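PDB 6CUL: pyoverdine synthetase F from Pseudomonas aeruginosa PAO1, which belongs to the pyoverdine synthetases and folds as a single-chain alpha/beta protein built on a mixed, mainly parallel beta sheet. Local coordinates for residues V233-V237 with E266-L271; W216-S220 with N255-L260; Y32-V36 with R252-F256; V41-N45 with L92-G96. All coordinates share one frame; numbering follows the deposited sequence.

Contact 1: residues V233-V237 with E266-L271; sequences VFHDV and EGLALL
Phe-234 and His-235, the doubled position of a classic beta bulge on an outermost strand of the mixed sheet, both turn their rings onto helix 248-271. The bulge lies opposite Phe-221 of the neighbouring strand. Leaving it, strand 235-237 runs at 155° to helix 266-271, with 8.5 Å between the two axes. His-235 has its CA 5.1 Å from that of Gly-267, where the helix has no side chain to stand against His-235 CB. A CG trans to the backbone N (chi1 -179°) points the His-235 ring at Glu-266. Its NE2 gives a hydrogen bond of 2.9 Å to Glu-266 OE1, bent to 149° at the hydrogen. The oxygen lies close to the imidazole plane, but the carboxylate is turned well out of it and receives the N-H from above its own plane. The Leu-270 CD1 methyl covers one imidazole face, 4.1 Å from the ring centre, as a CH-pi contact. Phe-234 lies further along the helix: Leu-271 CD1 sits over one ring face, 3.9 Å from the centroid, while Phe-234 CZ meets Leu-270 CB at 3.6 Å. Behind Phe-234 and Leu-271, Phe-221 and Met-167 continue the apolar layer into the sheet. Two CH-pi contacts beside a His-carboxylate hydrogen bond thus pack the C-terminal helix on a bulged edge strand of an alpha/beta sheet.

Contact 2: residues W216-S220 with N255-L260; sequences WTGAS and NFNNSL
The Asn-255 amide carries the Thr-217 CG2 methyl over one face, 3.9 Å from Asn-255 CG, and meets the Gly-218 backbone at its edge. Asn-255 ND2 donates to Gly-218 O at 2.7 Å with a nearly straight 162°; the acceptor lies in the amide plane, whereas the donor stands 57° above the Gly-218 carbonyl plane. Asn-255 OD1 is held by Thr-240 OG1 of the adjacent strand, which fixes the rotation of the amide from its other end. Here helix 255-260 crosses strand 216-220 of the mixed sheet at 72°, the axes 6.7 Å apart, in alpha/beta packing whose touching residues are all buried. The helix widens into a pi-type turn: Asn-255 O accepts from both Ser-259 N and Leu-260 N. Gly-218 lets Ser-259 OG come to 3.3 Å from its CA. The same hydroxyl takes a weak hydrogen bond of 3.2 Å from Ala-219 N, which also bonds to Val-237 across the sheet. One residue on, the Ala-219 CB methyl presses on the turn, 3.5 Å from Leu-260 CA and 3.7 Å from Leu-260 CB.

Contact 3: residues Y32-V36 with R252-F256; sequences YMKSV and RWNNF
Met-33, present as selenomethionine, runs from its CB toward three helix residues, Arg-252, Trp-253 and Phe-256. CG is trans to the backbone N (chi1 -172°), a bend at chi2 sets SE near both aromatic rings, and the bend at chi3 turns CE to Arg-252. The selenium stands 4.0 Å from Trp-253 CD1 and 4.1 Å from Phe-256 CD2, oblique to both rings, as a double Met-aromatic contact. The terminal CE meets the Arg-252 side chain, 3.7 Å from NH2, and lies near Trp-253 N and CB. Trp-253 NE1 donates to Tyr-32 O at 3.1 Å, with an angle of 150° at the hydrogen; the oxygen lies near the indole plane, while the N-H comes from well above the carbonyl plane. Phe-256 turns its edge to Lys-34 O, 3.5 Å from CD2, and Val-36 CG2 covers one face of the ring, 4.0 Å from CZ. Lys-34 sends its amine away to Glu-42 in a salt bridge. The chain makes an inverse gamma turn centred on Met-33, then Ser-35 caps the N terminus of helix 36-46: a hairpin-to-helix connection packed across the side of a long helix.

Contact 4: residues V41-N45 with L92-G96; sequences VEALN and LQVQG
Segment 41-45 is one turn of helix 36-46. Its partner, segment 92-96, is a loop that runs extended through Val-94 before Gln-95 and Gly-96 take left-handed backbone conformations. The two come close at Val-41 with Val-94, CA atoms 5.4 Å apart, and again at Asn-45 with Gln-95, CA atoms 5.8 Å apart. The motif is a side-chain amide bridging an extended loop, much as the N-H and C=O of one residue in a parallel strand would. Asn-45 OD1 accepts from Gln-95 N at 2.9 Å (167°), the donor lying in the carbonyl plane, and Asn-45 ND2 donates to Gln-93 O at 3.2 Å (171°). Two nearly straight bonds to residues two apart define the flip of the amide and hold it edge-on to the loop. CG lies trans to the carbonyl carbon of Asn-45 (chi1 -71°), which brings the amide up to the loop although CB itself does not aim there. Next to this polar pair, Val-41 CG1 fits among Leu-92 CG at 4.0 Å, Val-94 CB at 3.9 Å and the loop backbone; Leu-99 backs both Val-41 and Leu-92. Leu-44 runs alongside Val-94, pointing the same way, and its CD1 touches the Val-94 CG2 methyl at 4.2 Å.

In the fold
Helix 248-271 carries contacts 1, 2 and 3 along its length. Contacts 1 and 2, with centres 13 Å apart, pack it on neighbouring strands of the mixed sheet; they join where Asp-236 OD1 lies 2.8 Å from Ser-220 OG, a probable hydrogen bond. Contact 3 lies 9 Å from contact 2, centre to centre, and shares Asn-255 and Phe-256 with it, the helix having the sheet on one flank and segment 32-36 on another. From contact 3 the Lys-34 NZ to Glu-42 OE2 salt bridge, 2.7 Å, leads to contact 4, at about 17 Å between centres. The Arg-252 side chain of contact 3 is about 10 Å from the bound N-(4-{[(2-amino-4-oxo-1,4-dihydroquinazolin-6-yl)methyl]amino}benzene-1-carbonyl)-D-glutamic acid.

Contact 1: residues V233-V237 with E266-L271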
# COMPACT_ATOMS: atom_id res chain seq x y z
N VAL A 233 14.69 -6.67 -0.49
CA VAL A 233 14.02 -6.57 -1.75
C VAL A 233 13.94 -7.88 -2.51
O VAL A 233 14.92 -8.51 -2.75
CB VAL A 233 14.70 -5.53 -2.62
CG1 VAL A 233 13.93 -5.27 -3.91
CG2 VAL A 233 14.80 -4.28 -1.87
N PHE A 234 12.75 -8.29 -2.85
CA PHE A 234 12.57 -9.44 -3.66
C PHE A 234 12.43 -9.12 -5.16
O PHE A 234 12.83 -9.89 -5.93
CB PHE A 234 11.43 -10.27 -3.13
CG PHE A 234 11.00 -11.34 -4.04
CD1 PHE A 234 11.67 -12.54 -4.09
CD2 PHE A 234 9.91 -11.16 -4.83
CE1 PHE A 234 11.28 -13.52 -4.94
CE2 PHE A 234 9.49 -12.13 -5.66
CZ PHE A 234 10.18 -13.31 -5.75
N HIS A 235 11.77 -8.04 -5.53
CA HIS A 235 11.64 -7.65 -6.90
C HIS A 235 11.52 -6.15 -6.98
O HIS A 235 10.87 -5.57 -6.18
CB HIS A 235 10.49 -8.34 -7.60
CG HIS A 235 10.34 -7.98 -9.03
ND1 HIS A 235 11.37 -8.08 -9.92
CD2 HIS A 235 9.31 -7.47 -9.71
CE1 HIS A 235 10.96 -7.68 -11.09
NE2 HIS A 235 9.72 -7.30 -11.00
N ASP A 236 12.18 -5.58 -7.97
CA ASP A 236 12.23 -4.17 -8.12
C ASP A 236 12.03 -3.60 -9.51
O ASP A 236 12.50 -4.16 -10.42
CB ASP A 236 13.58 -3.74 -7.66
CG ASP A 236 13.53 -2.57 -6.82
OD1 ASP A 236 12.46 -2.13 -6.47
OD2 ASP A 236 14.60 -2.10 -6.47
N VAL A 237 11.33 -2.48 -9.61
CA VAL A 237 11.08 -1.79 -10.84
C VAL A 237 11.38 -0.31 -10.68
O VAL A 237 11.18 0.20 -9.68
CB VAL A 237 9.65 -2.02 -11.39
CG1 VAL A 237 9.38 -1.32 -12.71
CG2 VAL A 237 9.43 -3.47 -11.62
N GLU A 266 4.95 -8.81 -11.08
CA GLU A 266 6.13 -9.56 -11.36
C GLU A 266 6.70 -10.14 -10.09
O GLU A 266 7.09 -11.23 -10.14
CB GLU A 266 7.20 -8.75 -12.03
CG GLU A 266 7.04 -8.59 -13.52
CD GLU A 266 8.23 -7.95 -14.16
OE1 GLU A 266 8.72 -6.92 -13.72
OE2 GLU A 266 8.68 -8.52 -15.13
N GLY A 267 6.67 -9.41 -9.00
CA GLY A 267 7.12 -9.92 -7.76
C GLY A 267 6.30 -11.12 -7.29
O GLY A 267 6.86 -12.03 -6.84
N LEU A 268 4.98 -11.08 -7.37
CA LEU A 268 4.18 -12.21 -7.02
C LEU A 268 4.48 -13.42 -7.96
O LEU A 268 4.75 -14.47 -7.50
CB LEU A 268 2.68 -11.87 -6.98
CG LEU A 268 2.07 -10.98 -5.88
CD1 LEU A 268 0.63 -10.59 -6.12
CD2 LEU A 268 2.20 -11.48 -4.47
N ALA A 269 4.57 -13.17 -9.25
CA ALA A 269 4.84 -14.20 -10.25
C ALA A 269 6.12 -14.93 -9.97
O ALA A 269 6.15 -16.11 -10.01
CB ALA A 269 4.89 -13.59 -11.63
N LEU A 270 7.15 -14.19 -9.71
CA LEU A 270 8.36 -14.78 -9.29
C LEU A 270 8.22 -15.45 -7.96
O LEU A 270 8.53 -16.58 -7.84
CB LEU A 270 9.46 -13.75 -9.26
CG LEU A 270 9.72 -13.18 -10.63
CD1 LEU A 270 10.11 -11.75 -10.49
CD2 LEU A 270 10.74 -13.98 -11.39
N LEU A 271 7.60 -14.78 -7.00
CA LEU A 271 7.42 -15.29 -5.68
C LEU A 271 6.63 -16.59 -5.61
O LEU A 271 6.71 -17.23 -4.63
CB LEU A 271 6.76 -14.26 -4.81
CG LEU A 271 6.74 -14.52 -3.33
CD1 LEU A 271 8.15 -14.59 -2.84
CD2 LEU A 271 5.99 -13.51 -2.48

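Contact 2: residues W216-S220 with N255-L260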
# COMPACT_ATOMS: atom_id res chain seq x y z
N TRP A 216 13.99 9.67 -11.95
CA TRP A 216 13.30 8.43 -12.03
C TRP A 216 12.91 7.93 -10.66
O TRP A 216 13.56 8.19 -9.72
CB TRP A 216 14.17 7.36 -12.69
CG TRP A 216 14.62 7.63 -14.05
CD1 TRP A 216 15.80 8.15 -14.41
CD2 TRP A 216 13.93 7.36 -15.23
NE1 TRP A 216 15.89 8.24 -15.73
CE2 TRP A 216 14.74 7.77 -16.27
CE3 TRP A 216 12.69 6.84 -15.51
CZ2 TRP A 216 14.35 7.66 -17.59
CZ3 TRP A 216 12.30 6.74 -16.82
CH2 TRP A 216 13.13 7.15 -17.84
N THR A 217 11.83 7.22 -10.59
CA THR A 217 11.40 6.54 -9.40
C THR A 217 10.83 5.20 -9.75
O THR A 217 10.66 4.89 -10.87
CB THR A 217 10.45 7.35 -8.52
OG1 THR A 217 10.17 6.56 -7.39
CG2 THR A 217 9.18 7.70 -9.21
N GLY A 218 10.59 4.40 -8.75
CA GLY A 218 10.08 3.07 -8.92
C GLY A 218 9.31 2.56 -7.78
O GLY A 218 8.85 3.30 -7.03
N ALA A 219 9.10 1.27 -7.73
CA ALA A 219 8.39 0.63 -6.67
C ALA A 219 9.03 -0.67 -6.20
O ALA A 219 9.40 -1.47 -7.02
CB ALA A 219 7.01 0.36 -7.11
N SER A 220 9.08 -0.90 -4.90
CA SER A 220 9.66 -2.11 -4.34
C SER A 220 8.75 -3.16 -3.70
O SER A 220 7.95 -2.81 -2.91
CB SER A 220 10.64 -1.80 -3.28
OG SER A 220 11.80 -1.41 -3.89
N ASN A 255 3.97 6.42 -11.13
CA ASN A 255 4.65 5.36 -10.45
C ASN A 255 3.71 4.18 -10.21
O ASN A 255 4.12 3.09 -10.30
CB ASN A 255 5.33 5.84 -9.20
CG ASN A 255 6.48 4.97 -8.82
OD1 ASN A 255 7.27 4.61 -9.64
ND2 ASN A 255 6.54 4.61 -7.59
N PHE A 256 2.46 4.44 -9.88
CA PHE A 256 1.49 3.38 -9.74
C PHE A 256 1.34 2.72 -11.06
O PHE A 256 1.30 1.56 -11.07
CB PHE A 256 0.11 3.88 -9.48
CG PHE A 256 -0.33 3.87 -8.08
CD1 PHE A 256 0.55 3.90 -7.07
CD2 PHE A 256 -1.68 3.96 -7.79
CE1 PHE A 256 0.09 3.96 -5.77
CE2 PHE A 256 -2.13 4.03 -6.52
CZ PHE A 256 -1.26 4.01 -5.52
N ASN A 257 1.18 3.45 -12.16
CA ASN A 257 1.07 2.87 -13.48
C ASN A 257 2.40 2.45 -14.20
O ASN A 257 2.42 1.51 -14.90
CB ASN A 257 0.05 3.67 -14.33
CG ASN A 257 -1.39 3.74 -13.70
OD1 ASN A 257 -2.29 3.07 -14.12
ND2 ASN A 257 -1.58 4.55 -12.77
N ASN A 258 3.50 3.18 -14.03
CA ASN A 258 4.79 2.81 -14.64
C ASN A 258 5.63 1.79 -13.92
O ASN A 258 6.28 1.04 -14.52
CB ASN A 258 5.66 4.04 -14.91
CG ASN A 258 5.64 4.47 -16.36
OD1 ASN A 258 4.90 3.97 -17.15
ND2 ASN A 258 6.49 5.41 -16.69
N SER A 259 5.65 1.82 -12.63
CA SER A 259 6.40 0.89 -11.90
C SER A 259 5.77 0.04 -10.82
O SER A 259 6.25 -0.96 -10.57
CB SER A 259 7.56 1.66 -11.30
OG SER A 259 8.53 0.82 -10.85
N LEU A 260 4.77 0.54 -10.12
CA LEU A 260 4.13 -0.16 -9.03
C LEU A 260 3.24 -1.34 -9.31
O LEU A 260 3.35 -2.32 -8.67
CB LEU A 260 3.43 0.83 -8.11
CG LEU A 260 3.02 0.30 -6.74
CD1 LEU A 260 3.38 1.28 -5.64
CD2 LEU A 260 1.58 -0.12 -6.66

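Contact 3: residues Y32-V36 with R252-F256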
# COMPACT_ATOMS: atom_id res chain seq x y z
N TYR A 32 -8.02 8.20 -13.97
CA TYR A 32 -8.64 7.49 -12.88
C TYR A 32 -7.58 6.92 -11.95
O TYR A 32 -6.77 6.17 -12.36
CB TYR A 32 -9.53 6.39 -13.43
CG TYR A 32 -10.09 5.47 -12.41
CD1 TYR A 32 -11.21 5.79 -11.67
CD2 TYR A 32 -9.51 4.29 -12.18
CE1 TYR A 32 -11.70 4.96 -10.75
CE2 TYR A 32 -9.99 3.45 -11.27
CZ TYR A 32 -11.09 3.78 -10.56
OH TYR A 32 -11.46 2.87 -9.67
N MSE A 33 -7.60 7.29 -10.68
CA MSE A 33 -6.60 6.84 -9.73
C MSE A 33 -6.95 5.49 -9.24
O MSE A 33 -7.62 5.35 -8.25
CB MSE A 33 -6.51 7.77 -8.54
CG MSE A 33 -5.38 7.56 -7.56
SE MSE A 33 -3.60 7.54 -8.26
CE MSE A 33 -3.16 9.37 -8.09
N LYS A 34 -6.54 4.48 -9.97
CA LYS A 34 -6.85 3.12 -9.68
C LYS A 34 -6.08 2.70 -8.48
O LYS A 34 -4.99 3.12 -8.32
CB LYS A 34 -6.48 2.27 -10.87
CG LYS A 34 -6.89 0.83 -10.84
CD LYS A 34 -6.17 0.06 -11.89
CE LYS A 34 -6.83 0.12 -13.24
NZ LYS A 34 -6.22 -0.68 -14.32
N SER A 35 -6.68 1.90 -7.64
CA SER A 35 -6.02 1.37 -6.51
C SER A 35 -5.09 0.23 -6.80
O SER A 35 -5.12 -0.34 -7.83
CB SER A 35 -6.99 0.96 -5.46
OG SER A 35 -7.62 -0.19 -5.77
N VAL A 36 -4.23 -0.03 -5.87
CA VAL A 36 -3.34 -1.15 -5.94
C VAL A 36 -4.12 -2.46 -5.97
O VAL A 36 -3.74 -3.32 -6.65
CB VAL A 36 -2.37 -1.17 -4.82
CG1 VAL A 36 -1.53 -2.40 -4.86
CG2 VAL A 36 -1.50 0.03 -4.89
N ARG A 252 2.29 10.10 -8.49
CA ARG A 252 1.69 8.94 -7.89
C ARG A 252 1.09 8.04 -8.92
O ARG A 252 1.32 6.92 -8.88
CB ARG A 252 0.58 9.31 -6.91
CG ARG A 252 1.02 9.87 -5.58
CD ARG A 252 -0.03 9.84 -4.46
NE ARG A 252 -1.38 10.01 -4.82
CZ ARG A 252 -2.14 10.95 -4.37
NH1 ARG A 252 -1.72 11.82 -3.53
NH2 ARG A 252 -3.36 11.00 -4.76
N TRP A 253 0.30 8.60 -9.81
CA TRP A 253 -0.31 7.85 -10.86
C TRP A 253 0.79 7.23 -11.73
O TRP A 253 0.82 6.11 -11.85
CB TRP A 253 -1.24 8.78 -11.67
CG TRP A 253 -2.22 8.12 -12.56
CD1 TRP A 253 -3.49 7.82 -12.29
CD2 TRP A 253 -1.99 7.69 -13.88
NE1 TRP A 253 -4.05 7.23 -13.32
CE2 TRP A 253 -3.15 7.13 -14.33
CE3 TRP A 253 -0.89 7.71 -14.73
CZ2 TRP A 253 -3.25 6.59 -15.59
CZ3 TRP A 253 -0.99 7.18 -15.93
CH2 TRP A 253 -2.16 6.62 -16.37
N ASN A 254 1.73 7.97 -12.21
CA ASN A 254 2.71 7.35 -13.02
C ASN A 254 3.53 6.23 -12.35
O ASN A 254 3.80 5.25 -12.95
CB ASN A 254 3.61 8.40 -13.53
CG ASN A 254 2.97 9.23 -14.57
OD1 ASN A 254 1.93 8.95 -15.03
ND2 ASN A 254 3.61 10.27 -14.92
N ASN A 255 3.97 6.42 -11.13
CA ASN A 255 4.65 5.36 -10.45
C ASN A 255 3.71 4.18 -10.21
O ASN A 255 4.12 3.09 -10.30
CB ASN A 255 5.33 5.84 -9.20
CG ASN A 255 6.48 4.97 -8.82
OD1 ASN A 255 7.27 4.61 -9.64
ND2 ASN A 255 6.54 4.61 -7.59
N PHE A 256 2.46 4.44 -9.88
CA PHE A 256 1.49 3.38 -9.74
C PHE A 256 1.34 2.72 -11.06
O PHE A 256 1.30 1.56 -11.07
CB PHE A 256 0.11 3.88 -9.48
CG PHE A 256 -0.33 3.87 -8.08
CD1 PHE A 256 0.55 3.90 -7.07
CD2 PHE A 256 -1.68 3.96 -7.79
CE1 PHE A 256 0.09 3.96 -5.77
CE2 PHE A 256 -2.13 4.03 -6.52
CZ PHE A 256 -1.26 4.01 -5.52

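Contact 4: residues V41-N45 with L92-G96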
# COMPACT_ATOMS: atom_id res chain seq x y z
N VAL A 41 -6.63 -7.18 -8.67
CA VAL A 41 -7.83 -7.88 -9.07
C VAL A 41 -7.84 -8.08 -10.58
O VAL A 41 -8.05 -9.13 -11.02
CB VAL A 41 -9.08 -7.17 -8.55
CG1 VAL A 41 -10.32 -7.68 -9.22
CG2 VAL A 41 -9.17 -7.33 -7.07
N GLU A 42 -7.54 -7.06 -11.35
CA GLU A 42 -7.42 -7.21 -12.76
C GLU A 42 -6.32 -8.20 -13.17
O GLU A 42 -6.49 -8.90 -14.09
CB GLU A 42 -7.13 -5.89 -13.37
CG GLU A 42 -8.23 -4.91 -13.15
CD GLU A 42 -7.90 -3.53 -13.57
OE1 GLU A 42 -8.81 -2.78 -13.69
OE2 GLU A 42 -6.77 -3.24 -13.79
N ALA A 43 -5.20 -8.20 -12.46
CA ALA A 43 -4.15 -9.12 -12.69
C ALA A 43 -4.56 -10.52 -12.42
O ALA A 43 -4.35 -11.35 -13.23
CB ALA A 43 -2.96 -8.79 -11.84
N LEU A 44 -5.17 -10.78 -11.29
CA LEU A 44 -5.66 -12.09 -11.01
C LEU A 44 -6.73 -12.49 -12.04
O LEU A 44 -6.84 -13.62 -12.33
CB LEU A 44 -6.17 -12.24 -9.60
CG LEU A 44 -5.27 -12.10 -8.40
CD1 LEU A 44 -5.98 -12.22 -7.10
CD2 LEU A 44 -4.00 -12.92 -8.39
N ASN A 45 -7.59 -11.60 -12.46
CA ASN A 45 -8.56 -11.98 -13.43
C ASN A 45 -8.05 -12.23 -14.84
O ASN A 45 -8.16 -13.26 -15.35
CB ASN A 45 -9.63 -10.90 -13.56
CG ASN A 45 -10.54 -10.81 -12.37
OD1 ASN A 45 -10.88 -11.76 -11.76
ND2 ASN A 45 -10.96 -9.63 -12.09
N LEU A 92 -17.03 -4.51 -8.08
CA LEU A 92 -15.92 -5.25 -8.61
C LEU A 92 -15.94 -6.72 -8.27
O LEU A 92 -16.29 -7.07 -7.19
CB LEU A 92 -14.61 -4.61 -8.17
CG LEU A 92 -13.30 -5.02 -8.84
CD1 LEU A 92 -13.50 -5.07 -10.33
CD2 LEU A 92 -12.18 -4.09 -8.48
N GLN A 93 -15.48 -7.55 -9.19
CA GLN A 93 -15.41 -9.00 -8.99
C GLN A 93 -13.98 -9.52 -9.03
O GLN A 93 -13.26 -9.18 -9.90
CB GLN A 93 -16.16 -9.73 -10.08
CG GLN A 93 -17.31 -8.98 -10.71
CD GLN A 93 -16.87 -7.85 -11.61
OE1 GLN A 93 -15.78 -7.31 -11.46
NE2 GLN A 93 -17.72 -7.49 -12.54
N VAL A 94 -13.56 -10.32 -8.07
CA VAL A 94 -12.24 -10.89 -8.18
C VAL A 94 -12.40 -12.38 -8.26
O VAL A 94 -12.90 -12.94 -7.32
CB VAL A 94 -11.34 -10.63 -6.96
CG1 VAL A 94 -12.05 -10.97 -5.67
CG2 VAL A 94 -10.06 -11.43 -7.06
N GLN A 95 -11.98 -13.01 -9.36
CA GLN A 95 -12.04 -14.44 -9.52
C GLN A 95 -13.41 -14.96 -9.21
O GLN A 95 -13.53 -15.81 -8.37
CB GLN A 95 -11.01 -15.15 -8.67
CG GLN A 95 -10.84 -16.61 -9.07
CD GLN A 95 -11.65 -17.60 -8.25
OE1 GLN A 95 -12.34 -17.24 -7.32
NE2 GLN A 95 -11.59 -18.86 -8.65
N GLY A 96 -14.44 -14.40 -9.78
CA GLY A 96 -15.75 -14.88 -9.43
C GLY A 96 -16.13 -14.79 -7.96
O GLY A 96 -16.72 -15.70 -7.47